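PDB 1VBL: pectate lyase 47 from Bacillus sp. TS-47, which probably cleaves pectate by calcium-dependent beta-elimination, as a thermostable, secreted lyase of polysaccharide lyase family 1. Local coordinates for residues Asp233-Ser238 and Ile257-Ser262; Gly149-Asn154 and Ser193-Ser198; Met264-His269 and Val289-Val294; Asp252-Ile257 and Gln284-Val289. All blocks are in the same frame, centred on the assembly; numbering follows the deposited sequence.

Interaction 1: Asp233-Ser238 and Ile257-Ser262; sequences DIKNSS and IGASDS. With CA (calcium ion), chain B.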
loop_
_atom_site.group_PDB
_atom_site.type_symbol
_atom_site.label_atom_id
_atom_site.label_comp_id
_atom_site.label_asym_id
_atom_site.label_seq_id
_atom_site.Cartn_x
_atom_site.Cartn_y
_atom_site.Cartn_z
ATOM N N ASP A 233 -2.220 -0.179 2.064
ATOM C CA ASP A 233 -2.273 -0.786 3.386
ATOM C C ASP A 233 -3.561 -1.553 3.612
ATOM O O ASP A 233 -4.617 -1.185 3.098
ATOM C CB ASP A 233 -2.080 0.271 4.473
ATOM C CG ASP A 233 -0.652 0.790 4.526
ATOM O OD1 ASP A 233 0.267 0.074 4.078
ATOM O OD2 ASP A 233 -0.435 1.906 5.028
ATOM N N ILE A 234 -3.451 -2.626 4.386
ATOM C CA ILE A 234 -4.569 -3.510 4.682
ATOM C C ILE A 234 -4.636 -3.729 6.185
ATOM O O ILE A 234 -3.670 -4.194 6.791
ATOM C CB ILE A 234 -4.358 -4.862 3.965
ATOM C CG1 ILE A 234 -4.232 -4.613 2.456
ATOM C CG2 ILE A 234 -5.498 -5.820 4.278
ATOM C CD1 ILE A 234 -3.805 -5.827 1.658
ATOM N N LYS A 235 -5.775 -3.408 6.791
ATOM C CA LYS A 235 -5.895 -3.565 8.237
ATOM C C LYS A 235 -7.319 -3.749 8.741
ATOM O O LYS A 235 -8.280 -3.790 7.968
ATOM C CB LYS A 235 -5.284 -2.347 8.936
ATOM C CG LYS A 235 -6.017 -1.044 8.646
ATOM C CD LYS A 235 -5.371 0.142 9.358
ATOM C CE LYS A 235 -6.145 1.429 9.102
ATOM N NZ LYS A 235 -5.532 2.612 9.773
ATOM N N ASN A 236 -7.426 -3.857 10.059
ATOM C CA ASN A 236 -8.698 -4.010 10.750
ATOM C C ASN A 236 -9.634 -5.068 10.191
ATOM O O ASN A 236 -10.718 -4.763 9.683
ATOM C CB ASN A 236 -9.419 -2.663 10.822
ATOM C CG ASN A 236 -8.646 -1.638 11.629
ATOM O OD1 ASN A 236 -7.857 -1.995 12.502
ATOM N ND2 ASN A 236 -8.878 -0.360 11.353
ATOM N N SER A 237 -9.194 -6.317 10.293
ATOM C CA SER A 237 -9.969 -7.466 9.861
ATOM C C SER A 237 -10.342 -7.541 8.387
ATOM O O SER A 237 -11.297 -8.223 8.034
ATOM C CB SER A 237 -11.235 -7.579 10.714
ATOM O OG SER A 237 -10.902 -7.561 12.090
ATOM N N SER A 238 -9.609 -6.842 7.528
ATOM C CA SER A 238 -9.886 -6.929 6.097
ATOM C C SER A 238 -9.596 -8.386 5.756
ATOM O O SER A 238 -8.867 -9.060 6.484
ATOM C CB SER A 238 -8.968 -5.996 5.306
ATOM O OG SER A 238 -9.302 -4.644 5.567
ATOM N N ILE A 257 0.099 -5.123 6.369
ATOM C CA ILE A 257 -1.016 -6.065 6.457
ATOM C C ILE A 257 -1.148 -6.365 7.949
ATOM O O ILE A 257 -0.396 -7.170 8.502
ATOM C CB ILE A 257 -0.739 -7.367 5.669
ATOM C CG1 ILE A 257 -0.593 -7.041 4.173
ATOM C CG2 ILE A 257 -1.886 -8.366 5.883
ATOM C CD1 ILE A 257 -0.331 -8.257 3.289
ATOM N N GLY A 258 -2.102 -5.699 8.593
ATOM C CA GLY A 258 -2.283 -5.861 10.024
ATOM C C GLY A 258 -1.527 -4.706 10.650
ATOM O O GLY A 258 -0.306 -4.618 10.510
ATOM N N ALA A 259 -2.236 -3.816 11.337
ATOM C CA ALA A 259 -1.600 -2.646 11.939
ATOM C C ALA A 259 -1.271 -2.724 13.428
ATOM O O ALA A 259 -0.694 -1.784 13.972
ATOM C CB ALA A 259 -2.463 -1.408 11.681
ATOM N N SER A 260 -1.611 -3.825 14.091
ATOM C CA SER A 260 -1.343 -3.916 15.526
ATOM C C SER A 260 -1.063 -5.309 16.075
ATOM O O SER A 260 -1.764 -6.268 15.753
ATOM C CB SER A 260 -2.514 -3.306 16.298
ATOM O OG SER A 260 -2.400 -3.578 17.681
ATOM N N ASP A 261 -0.038 -5.408 16.920
ATOM C CA ASP A 261 0.337 -6.678 17.538
ATOM C C ASP A 261 -0.745 -7.151 18.507
ATOM O O ASP A 261 -0.866 -8.345 18.781
ATOM C CB ASP A 261 1.645 -6.542 18.336
ATOM C CG ASP A 261 2.872 -6.378 17.455
ATOM O OD1 ASP A 261 2.765 -6.535 16.222
ATOM O OD2 ASP A 261 3.958 -6.104 18.011
ATOM N N SER A 262 -1.530 -6.213 19.024
ATOM C CA SER A 262 -2.557 -6.548 20.002
ATOM C C SER A 262 -3.988 -6.690 19.496
ATOM O O SER A 262 -4.872 -7.080 20.258
ATOM C CB SER A 262 -2.524 -5.523 21.137
ATOM O OG SER A 262 -2.696 -4.207 20.635
HETATM CA CA CA B . -1.726 3.657 6.347
HETATM O O HOH W 1 -5.194 -4.178 11.664
HETATM O O HOH W 2 -2.588 5.792 6.996
HETATM O O HOH W 3 -3.641 2.048 7.118
HETATM O O HOH W 4 -0.711 3.275 8.615
#

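Interaction 2: Gly149-Asn154 and Ser193-Ser198; sequences GFLIKN and SIEGSS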
loop_
_atom_site.group_PDB
_atom_site.type_symbol
_atom_site.label_atom_id
_atom_site.label_comp_id
_atom_site.label_asym_id
_atom_site.label_seq_id
_atom_site.Cartn_x
_atom_site.Cartn_y
_atom_site.Cartn_z
ATOM N N GLY A 149 -6.203 9.517 -2.071
ATOM C CA GLY A 149 -6.212 8.071 -2.153
ATOM C C GLY A 149 -7.611 7.523 -1.982
ATOM O O GLY A 149 -8.544 8.267 -1.661
ATOM N N PHE A 150 -7.768 6.222 -2.205
ATOM C CA PHE A 150 -9.070 5.590 -2.053
ATOM C C PHE A 150 -9.168 4.919 -0.698
ATOM O O PHE A 150 -8.246 4.223 -0.269
ATOM C CB PHE A 150 -9.303 4.543 -3.145
ATOM C CG PHE A 150 -9.629 5.129 -4.484
ATOM C CD1 PHE A 150 -10.732 5.969 -4.639
ATOM C CD2 PHE A 150 -8.837 4.847 -5.592
ATOM C CE1 PHE A 150 -11.038 6.519 -5.882
ATOM C CE2 PHE A 150 -9.133 5.391 -6.838
ATOM C CZ PHE A 150 -10.236 6.230 -6.986
ATOM N N LEU A 151 -10.297 5.134 -0.034
ATOM C CA LEU A 151 -10.549 4.549 1.270
ATOM C C LEU A 151 -11.592 3.455 1.062
ATOM O O LEU A 151 -12.767 3.736 0.812
ATOM C CB LEU A 151 -11.086 5.614 2.230
ATOM C CG LEU A 151 -10.638 5.570 3.692
ATOM C CD1 LEU A 151 -9.136 5.802 3.774
ATOM C CD2 LEU A 151 -11.371 6.654 4.485
ATOM N N ILE A 152 -11.146 2.207 1.136
ATOM C CA ILE A 152 -12.035 1.065 0.968
ATOM C C ILE A 152 -12.312 0.601 2.390
ATOM O O ILE A 152 -11.640 -0.293 2.911
ATOM C CB ILE A 152 -11.338 -0.044 0.150
ATOM C CG1 ILE A 152 -10.837 0.540 -1.176
ATOM C CG2 ILE A 152 -12.306 -1.185 -0.128
ATOM C CD1 ILE A 152 -10.032 -0.432 -2.027
ATOM N N LYS A 153 -13.305 1.232 3.014
ATOM C CA LYS A 153 -13.650 0.958 4.401
ATOM C C LYS A 153 -15.018 0.331 4.649
ATOM O O LYS A 153 -16.047 0.868 4.239
ATOM C CB LYS A 153 -13.540 2.255 5.203
ATOM C CG LYS A 153 -13.764 2.090 6.693
ATOM C CD LYS A 153 -13.479 3.392 7.417
ATOM C CE LYS A 153 -13.548 3.225 8.924
ATOM N NZ LYS A 153 -13.070 4.461 9.607
ATOM N N ASN A 154 -15.007 -0.803 5.345
ATOM C CA ASN A 154 -16.218 -1.538 5.686
ATOM C C ASN A 154 -17.088 -1.879 4.484
ATOM O O ASN A 154 -18.315 -1.860 4.569
ATOM C CB ASN A 154 -17.042 -0.757 6.716
ATOM C CG ASN A 154 -16.293 -0.543 8.015
ATOM O OD1 ASN A 154 -15.778 -1.491 8.610
ATOM N ND2 ASN A 154 -16.230 0.703 8.467
ATOM N N SER A 193 -6.256 2.461 0.926
ATOM C CA SER A 193 -6.339 1.989 2.296
ATOM C C SER A 193 -7.542 1.060 2.416
ATOM O O SER A 193 -8.681 1.471 2.203
ATOM C CB SER A 193 -6.493 3.173 3.252
ATOM O OG SER A 193 -6.671 2.720 4.583
ATOM N N ILE A 194 -7.272 -0.198 2.741
ATOM C CA ILE A 194 -8.311 -1.206 2.884
ATOM C C ILE A 194 -8.517 -1.481 4.372
ATOM O O ILE A 194 -7.623 -2.005 5.045
ATOM C CB ILE A 194 -7.894 -2.497 2.148
ATOM C CG1 ILE A 194 -7.641 -2.176 0.672
ATOM C CG2 ILE A 194 -8.963 -3.564 2.304
ATOM C CD1 ILE A 194 -7.078 -3.345 -0.142
ATOM N N GLU A 195 -9.692 -1.120 4.879
ATOM C CA GLU A 195 -10.002 -1.298 6.296
ATOM C C GLU A 195 -11.349 -1.992 6.490
ATOM O O GLU A 195 -12.368 -1.538 5.975
ATOM C CB GLU A 195 -10.022 0.070 6.992
ATOM C CG GLU A 195 -8.865 0.978 6.598
ATOM C CD GLU A 195 -8.985 2.392 7.154
ATOM O OE1 GLU A 195 -8.234 3.274 6.683
ATOM O OE2 GLU A 195 -9.818 2.624 8.057
ATOM N N GLY A 196 -11.346 -3.095 7.235
ATOM C CA GLY A 196 -12.574 -3.832 7.487
ATOM C C GLY A 196 -13.322 -4.213 6.225
ATOM O O GLY A 196 -14.549 -4.294 6.221
ATOM N N SER A 197 -12.586 -4.464 5.146
ATOM C CA SER A 197 -13.218 -4.819 3.883
ATOM C C SER A 197 -12.736 -6.158 3.349
ATOM O O SER A 197 -11.630 -6.597 3.659
ATOM C CB SER A 197 -12.945 -3.726 2.853
ATOM O OG SER A 197 -13.405 -2.473 3.324
ATOM N N SER A 198 -13.566 -6.804 2.537
ATOM C CA SER A 198 -13.196 -8.094 1.972
ATOM C C SER A 198 -13.479 -8.178 0.477
ATOM O O SER A 198 -14.241 -7.381 -0.070
ATOM C CB SER A 198 -13.926 -9.225 2.702
ATOM O OG SER A 198 -15.305 -9.225 2.389
HETATM O O HOH W 5 -16.523 -4.081 8.331
#

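Interaction 3: Met264-His269 and Val289-Val294; sequences MADSGH and VRFGQV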
loop_
_atom_site.group_PDB
_atom_site.type_symbol
_atom_site.label_atom_id
_atom_site.label_comp_id
_atom_site.label_asym_id
_atom_site.label_seq_id
_atom_site.Cartn_x
_atom_site.Cartn_y
_atom_site.Cartn_z
ATOM N N MET A 264 -6.279 -8.715 18.371
ATOM C CA MET A 264 -6.599 -10.122 18.179
ATOM C C MET A 264 -7.769 -10.288 17.219
ATOM O O MET A 264 -8.015 -11.382 16.717
ATOM C CB MET A 264 -6.927 -10.782 19.520
ATOM C CG MET A 264 -5.766 -10.794 20.508
ATOM S SD MET A 264 -4.251 -11.515 19.820
ATOM C CE MET A 264 -3.125 -10.136 19.956
ATOM N N ALA A 265 -8.486 -9.197 16.966
ATOM C CA ALA A 265 -9.622 -9.228 16.052
ATOM C C ALA A 265 -9.157 -9.547 14.631
ATOM O O ALA A 265 -9.960 -9.941 13.780
ATOM C CB ALA A 265 -10.351 -7.887 16.076
ATOM N N ASP A 266 -7.861 -9.375 14.376
ATOM C CA ASP A 266 -7.299 -9.662 13.059
ATOM C C ASP A 266 -7.019 -11.149 12.874
ATOM O O ASP A 266 -6.886 -11.629 11.747
ATOM C CB ASP A 266 -6.003 -8.877 12.829
ATOM C CG ASP A 266 -6.256 -7.421 12.496
ATOM O OD1 ASP A 266 -7.392 -7.098 12.095
ATOM O OD2 ASP A 266 -5.317 -6.603 12.618
ATOM N N SER A 267 -6.929 -11.879 13.982
ATOM C CA SER A 267 -6.661 -13.311 13.921
ATOM C C SER A 267 -7.714 -14.009 13.067
ATOM O O SER A 267 -8.910 -13.778 13.230
ATOM C CB SER A 267 -6.656 -13.909 15.329
ATOM O OG SER A 267 -6.287 -15.275 15.285
ATOM N N GLY A 268 -7.263 -14.861 12.152
ATOM C CA GLY A 268 -8.187 -15.568 11.285
ATOM C C GLY A 268 -8.569 -14.771 10.050
ATOM O O GLY A 268 -9.359 -15.228 9.226
ATOM N N HIS A 269 -8.009 -13.575 9.916
ATOM C CA HIS A 269 -8.300 -12.724 8.765
ATOM C C HIS A 269 -7.015 -12.304 8.070
ATOM O O HIS A 269 -5.998 -12.984 8.171
ATOM C CB HIS A 269 -9.074 -11.486 9.212
ATOM C CG HIS A 269 -10.413 -11.798 9.796
ATOM N ND1 HIS A 269 -11.449 -12.313 9.046
ATOM C CD2 HIS A 269 -10.878 -11.699 11.063
ATOM C CE1 HIS A 269 -12.495 -12.516 9.827
ATOM N NE2 HIS A 269 -12.174 -12.151 11.055
ATOM N N VAL A 289 3.709 -8.365 7.518
ATOM C CA VAL A 289 2.509 -9.106 7.900
ATOM C C VAL A 289 2.308 -9.493 9.359
ATOM O O VAL A 289 3.254 -9.852 10.052
ATOM C CB VAL A 289 2.430 -10.420 7.089
ATOM C CG1 VAL A 289 1.142 -11.159 7.415
ATOM C CG2 VAL A 289 2.540 -10.123 5.600
ATOM N N ARG A 290 1.050 -9.434 9.791
ATOM C CA ARG A 290 0.639 -9.844 11.126
ATOM C C ARG A 290 -0.620 -10.710 10.924
ATOM O O ARG A 290 -1.483 -10.359 10.125
ATOM C CB ARG A 290 0.237 -8.645 12.002
ATOM C CG ARG A 290 1.359 -7.677 12.427
ATOM C CD ARG A 290 0.760 -6.567 13.311
ATOM N NE ARG A 290 1.745 -5.736 14.011
ATOM C CZ ARG A 290 2.164 -4.537 13.603
ATOM N NH1 ARG A 290 1.694 -3.999 12.486
ATOM N NH2 ARG A 290 3.054 -3.865 14.327
ATOM N N PHE A 291 -0.842 -11.940 11.475
ATOM C CA PHE A 291 -2.002 -12.830 11.631
ATOM C C PHE A 291 -2.533 -13.655 10.483
ATOM O O PHE A 291 -2.971 -14.773 10.713
ATOM C CB PHE A 291 -3.189 -12.038 12.175
ATOM C CG PHE A 291 -2.891 -11.332 13.452
ATOM C CD1 PHE A 291 -2.819 -12.031 14.653
ATOM C CD2 PHE A 291 -2.618 -9.976 13.442
ATOM C CE1 PHE A 291 -2.476 -11.379 15.823
ATOM C CE2 PHE A 291 -2.276 -9.317 14.596
ATOM C CZ PHE A 291 -2.201 -10.015 15.793
ATOM N N GLY A 292 -2.157 -12.864 9.187
ATOM C CA GLY A 292 -2.665 -13.533 8.013
ATOM C C GLY A 292 -1.895 -14.586 7.264
ATOM O O GLY A 292 -0.667 -14.627 7.277
ATOM N N GLN A 293 -2.668 -15.448 6.614
ATOM C CA GLN A 293 -2.132 -16.483 5.755
ATOM C C GLN A 293 -1.982 -15.681 4.471
ATOM O O GLN A 293 -2.945 -15.460 3.733
ATOM C CB GLN A 293 -3.138 -17.618 5.596
ATOM C CG GLN A 293 -3.197 -18.491 6.846
ATOM C CD GLN A 293 -4.162 -19.657 6.734
ATOM O OE1 GLN A 293 -4.109 -20.588 7.539
ATOM N NE2 GLN A 293 -5.049 -19.613 5.751
ATOM N N VAL A 294 -0.763 -15.200 4.252
ATOM C CA VAL A 294 -0.452 -14.381 3.097
ATOM C C VAL A 294 0.409 -15.157 2.107
ATOM O O VAL A 294 1.490 -15.642 2.448
ATOM C CB VAL A 294 0.285 -13.094 3.536
ATOM C CG1 VAL A 294 0.644 -12.263 2.316
ATOM C CG2 VAL A 294 -0.607 -12.281 4.486
HETATM O O HOH W 6 -4.268 -15.450 12.749
HETATM O O HOH W 7 -5.422 -15.706 8.285
#

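Interaction 4: Asp252-Ile257 and Gln284-Val289; sequences DKVTLI and QRLPRV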
loop_
_atom_site.group_PDB
_atom_site.type_symbol
_atom_site.label_atom_id
_atom_site.label_comp_id
_atom_site.label_asym_id
_atom_site.label_seq_id
_atom_site.Cartn_x
_atom_site.Cartn_y
_atom_site.Cartn_z
ATOM N N ASP A 252 8.641 4.729 0.442
ATOM C CA ASP A 252 9.207 4.165 1.657
ATOM C C ASP A 252 8.443 2.935 2.169
ATOM O O ASP A 252 8.852 1.795 1.923
ATOM C CB ASP A 252 9.262 5.259 2.736
ATOM C CG ASP A 252 9.802 4.755 4.054
ATOM O OD1 ASP A 252 10.360 3.640 4.082
ATOM O OD2 ASP A 252 9.674 5.480 5.065
ATOM N N LYS A 253 7.337 3.173 2.871
ATOM C CA LYS A 253 6.516 2.104 3.446
ATOM C C LYS A 253 5.429 1.679 2.462
ATOM O O LYS A 253 4.399 2.337 2.337
ATOM C CB LYS A 253 5.877 2.596 4.746
ATOM C CG LYS A 253 6.887 3.077 5.785
ATOM C CD LYS A 253 6.185 3.510 7.061
ATOM C CE LYS A 253 7.174 3.891 8.154
ATOM N NZ LYS A 253 7.901 5.161 7.868
ATOM N N VAL A 254 5.652 0.558 1.787
ATOM C CA VAL A 254 4.722 0.088 0.771
ATOM C C VAL A 254 3.413 -0.551 1.225
ATOM O O VAL A 254 2.345 0.049 1.074
ATOM C CB VAL A 254 5.432 -0.890 -0.200
ATOM C CG1 VAL A 254 4.466 -1.345 -1.285
ATOM C CG2 VAL A 254 6.642 -0.206 -0.822
ATOM N N THR A 255 3.486 -1.757 1.778
ATOM C CA THR A 255 2.273 -2.460 2.176
ATOM C C THR A 255 2.248 -3.079 3.563
ATOM O O THR A 255 2.976 -4.023 3.859
ATOM C CB THR A 255 1.935 -3.565 1.148
ATOM O OG1 THR A 255 1.573 -2.953 -0.097
ATOM C CG2 THR A 255 0.778 -4.442 1.641
ATOM N N LEU A 256 1.375 -2.541 4.401
ATOM C CA LEU A 256 1.195 -3.035 5.752
ATOM C C LEU A 256 -0.021 -3.962 5.736
ATOM O O LEU A 256 -1.043 -3.641 5.131
ATOM C CB LEU A 256 0.934 -1.858 6.693
ATOM C CG LEU A 256 0.762 -2.124 8.189
ATOM C CD1 LEU A 256 2.060 -2.662 8.775
ATOM C CD2 LEU A 256 0.369 -0.823 8.880
ATOM N N ILE A 257 0.099 -5.123 6.369
ATOM C CA ILE A 257 -1.016 -6.065 6.457
ATOM C C ILE A 257 -1.148 -6.365 7.949
ATOM O O ILE A 257 -0.396 -7.170 8.502
ATOM C CB ILE A 257 -0.739 -7.367 5.669
ATOM C CG1 ILE A 257 -0.593 -7.041 4.173
ATOM C CG2 ILE A 257 -1.886 -8.366 5.883
ATOM C CD1 ILE A 257 -0.331 -8.257 3.289
ATOM N N GLN A 284 10.645 -0.477 2.600
ATOM C CA GLN A 284 10.221 -1.516 3.529
ATOM C C GLN A 284 8.756 -1.925 3.372
ATOM O O GLN A 284 7.993 -1.281 2.647
ATOM C CB GLN A 284 10.446 -1.007 4.952
ATOM C CG GLN A 284 9.728 0.316 5.216
ATOM C CD GLN A 284 10.058 0.917 6.570
ATOM O OE1 GLN A 284 9.901 0.270 7.603
ATOM N NE2 GLN A 284 10.511 2.168 6.568
ATOM N N ARG A 285 8.377 -2.989 4.079
ATOM C CA ARG A 285 7.008 -3.520 4.071
ATOM C C ARG A 285 6.604 -4.021 2.691
ATOM O O ARG A 285 5.720 -3.449 2.053
ATOM C CB ARG A 285 6.021 -2.438 4.527
ATOM C CG ARG A 285 6.307 -1.868 5.910
ATOM C CD ARG A 285 5.238 -0.857 6.301
ATOM N NE ARG A 285 5.428 -0.343 7.654
ATOM C CZ ARG A 285 4.608 0.522 8.245
ATOM N NH1 ARG A 285 3.538 0.973 7.605
ATOM N NH2 ARG A 285 4.856 0.934 9.482
ATOM N N LEU A 286 7.223 -5.113 2.252
ATOM C CA LEU A 286 6.947 -5.659 0.927
ATOM C C LEU A 286 6.426 -7.098 0.898
ATOM O O LEU A 286 6.883 -7.900 0.090
ATOM C CB LEU A 286 8.222 -5.584 0.080
ATOM C CG LEU A 286 9.065 -4.316 0.232
ATOM C CD1 LEU A 286 10.300 -4.409 -0.666
ATOM C CD2 LEU A 286 8.227 -3.096 -0.137
ATOM N N PRO A 287 5.441 -7.439 1.747
ATOM C CA PRO A 287 4.749 -6.613 2.737
ATOM C C PRO A 287 5.213 -6.938 4.160
ATOM O O PRO A 287 6.063 -7.801 4.354
ATOM C CB PRO A 287 3.306 -7.029 2.539
ATOM C CG PRO A 287 3.461 -8.530 2.426
ATOM C CD PRO A 287 4.711 -8.708 1.547
ATOM N N ARG A 288 4.646 -6.235 5.139
ATOM C CA ARG A 288 4.925 -6.488 6.554
ATOM C C ARG A 288 3.623 -7.144 7.006
ATOM O O ARG A 288 2.555 -6.543 6.899
ATOM C CB ARG A 288 5.133 -5.193 7.333
ATOM C CG ARG A 288 5.484 -5.430 8.806
ATOM C CD ARG A 288 5.265 -4.167 9.630
ATOM N NE ARG A 288 5.825 -4.256 10.980
ATOM C CZ ARG A 288 5.406 -5.086 11.933
ATOM N NH1 ARG A 288 4.405 -5.929 11.706
ATOM N NH2 ARG A 288 5.990 -5.064 13.125
ATOM N N VAL A 289 3.709 -8.365 7.518
ATOM C CA VAL A 289 2.509 -9.106 7.900
ATOM C C VAL A 289 2.308 -9.493 9.359
ATOM O O VAL A 289 3.254 -9.852 10.052
ATOM C CB VAL A 289 2.430 -10.420 7.089
ATOM C CG1 VAL A 289 1.142 -11.159 7.415
ATOM C CG2 VAL A 289 2.540 -10.123 5.600
HETATM O O HOH W 8 2.794 0.786 4.658
HETATM O O HOH W 9 2.082 -5.893 9.683
#

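Interaction 1: Asp233-Ser238 and Ile257-Ser262
The peptide carbonyl of Ile-234 is the flat group through which the two segments meet. Gly-258 N approaches Ile-234 O to 2.8 Å nearly along the C=O axis, in a straight hydrogen bond (166° at the hydrogen). The CA-H of Ile-257 reaches the same oxygen, with Ile-257 CA 3.3 Å from Ile-234 O. The second flat group, the Asp-233 carboxylate, divides its oxygens: OD2 binds the calcium ion at 2.5 Å, while OD1 accepts the backbone N-H of Leu-256. Held at both oxygens, the carboxylate has little freedom to turn. Asp-190, Asp-229 and three waters also bind the metal.

Past the single bridge of Ile-234 with Ile-257 the backbones part, and a water fills in, accepting from Asn-236 N at 2.8 Å and from Ala-259 N at 3.0 Å. Lys-235 begins with CG between its backbone N and carbonyl carbon (chi1 64°) and then runs fully extended. Its CB and CD both lie 4.0 Å from Ala-259 CB, a light apolar touch, and the chain beyond heads off. Gly-258 takes backbone angles at which a CB would press on the carbonyl oxygen of Ile-257. Further on, Ser-260 OG accepts from Ser-262 N in an ST turn.

On the buried side Ile-234 CD1 comes within 4.3 Å of Ile-257 CG1. Both isoleucines pack on Val-272 of strand 272-280, and Ile-234 also touches Ile-241 and Ile-243 of strand 239-251. Strand 232-235 is hydrogen-bonded to strand 192-195 along its other edge; this edge meets the next coil of the parallel beta-helix, beside the calcium site.

Interaction 2: Gly149-Asn154 and Ser193-Ser198
Lys-153 crosses its bridge partner Glu-195 at a slant. Its CG lies anti to the backbone N (chi1 -175°), and the chain beyond is extended. CB and CG each pass 4.0 Å from Glu-195 O, then CD comes to 3.8 Å from Glu-195 OE2. CE keeps near the same oxygen, and NZ stops 4.0 Å from Glu-195 OE2, opposite charges close but short of a salt bridge. The other carboxylate oxygen is engaged by its own strand: Ser-193 OG donates to the anti lone pair of Glu-195 OE1 over 2.7 Å. Leu-151 CD1 fits beside this pair, 3.8 Å from Ser-193 CB. Replacing Glu-195 by an alanine would probably leave Ser-193 OG without this acceptor and the Lys-153 ammonium without its nearby negative charge.

On the opposite face Ile-152 and Ile-194 lie side by side, pointing the same way, with Ile-152 CD1 4.0 Å from Ile-194 CG1; both rest on Ile-200. Four backbone hydrogen bonds join the edges, the last from Asn-154 N to Glu-195 O at 2.8 Å. A water then bridges Asn-154 OD1 and Gly-196 O where the chains leave the sheet.

In-register parallel strands, with isoleucine stacked on isoleucine inside, are characteristic of the right-handed parallel beta-helix of pectate lyases; here Ser-193 also lies close to calcium-binding Asp-190.

Interaction 3: Met264-His269 and Val289-Val294
Phe-291 is the side chain on which this contact turns, its ring set against the backbone and CB atoms of residues 266-267. Asp-266 CB comes closest, 3.6 Å from Phe-291 CD2. Phe-291 CB lies 3.7 Å from Asp-266 O, with Ser-267 CA near Phe-291 CD1. Met-264 CE reaches Phe-291 CZ at 4.3 Å. No direct hydrogen bond joins the segments; instead a water bridges them, donating to His-269 O at 2.8 Å and accepting from Gln-293 N, while another water accepts from Gly-268 N.

In the next shell Asp-266 OD1 forms a salt bridge with Arg-263 and accepts from Ser-237 N, while His-269 ND1 bonds to Asp-239. The Phe-291 ring also meets that of Phe-320, planes about 15° apart. An alanine in place of Phe-291 would probably open a gap between Asp-266 CB, Met-264 CE and Phe-320.

Residues Asp-266 to His-269 form a type II beta turn, closed by His-269 N to Asp-266 O at 2.9 Å, with glycine at its third position. This turn lies in the loop that joins strand 253-257 to strand 272-280, packed on Phe-291 of the next coil of the parallel beta-helix.

Interaction 4: Asp252-Ile257 and Gln284-Val289
Parallel strand pairing between successive coils of the beta-helix, interrupted by a one-residue shift in register, joins Asp-252-Ile-257 to Gln-284-Val-289. Lys-253 pairs with Gln-284, then Leu-256 with Arg-288 and Ile-257 with Val-289. Within the irregular part, Thr-255 N bonds to Arg-285 O at 2.8 Å, and a cis peptide precedes Pro-287, whose CB lies against Thr-255 CG2.

The Arg-285 guanidinium is sandwiched between carbons: Lys-253 CD sits over its centre on one face, 3.6 Å from Arg-285 CZ, and Leu-256 CD1 lies over the opposite face toward the rim. A water at the edge, in plane, accepts from Arg-285 NH1 at 3.0 Å. Leu-256 CD1 also touches Arg-288 CD at 3.6 Å. At the start of the contact Gln-284 NE2 donates to Asp-252 OD1 (2.9 Å) on the syn side, the amide and carboxylate planes 46° apart; Lys-253 NZ makes a weak salt bridge to Asp-252 OD2. On the interior side Val-254 CG2 and Leu-286 CD2 are tightly packed at 3.4 Å, and Ile-257 CD1 abuts Pro-287 CG.

Arg-285, Pro-287 and Arg-290 fit the RxPxxR motif of family 1 pectate lyases. With carbon against both faces, the Arg-285 guanidinium has little room to tilt, while its edge remains available to water on the side of the strands where calcium-binding Asp-233 lies.

In the fold
Along the chain interaction 2 comes first; interactions 1 and 4 then interleave, sharing Ile-257, and interactions 4 and 3 interleave in turn, sharing Val-289. Strands 149-153, 192-195 and 232-235 are neighbours in one parallel sheet, which ties interaction 2 to interaction 1, centres about 11 Å apart. Strand 253-257 continues the stacking toward strand 288-289 in interaction 4, also about 11 Å from interaction 1. Interaction 3 lies about 7 Å from interaction 1, centre to centre, joined to it by the Asp-261 to Arg-290 salt bridge. Together they follow successive coils of the beta-helix, placing the arginines of segments 284-289 and 289-294 two coils on from calcium-binding Asp-233.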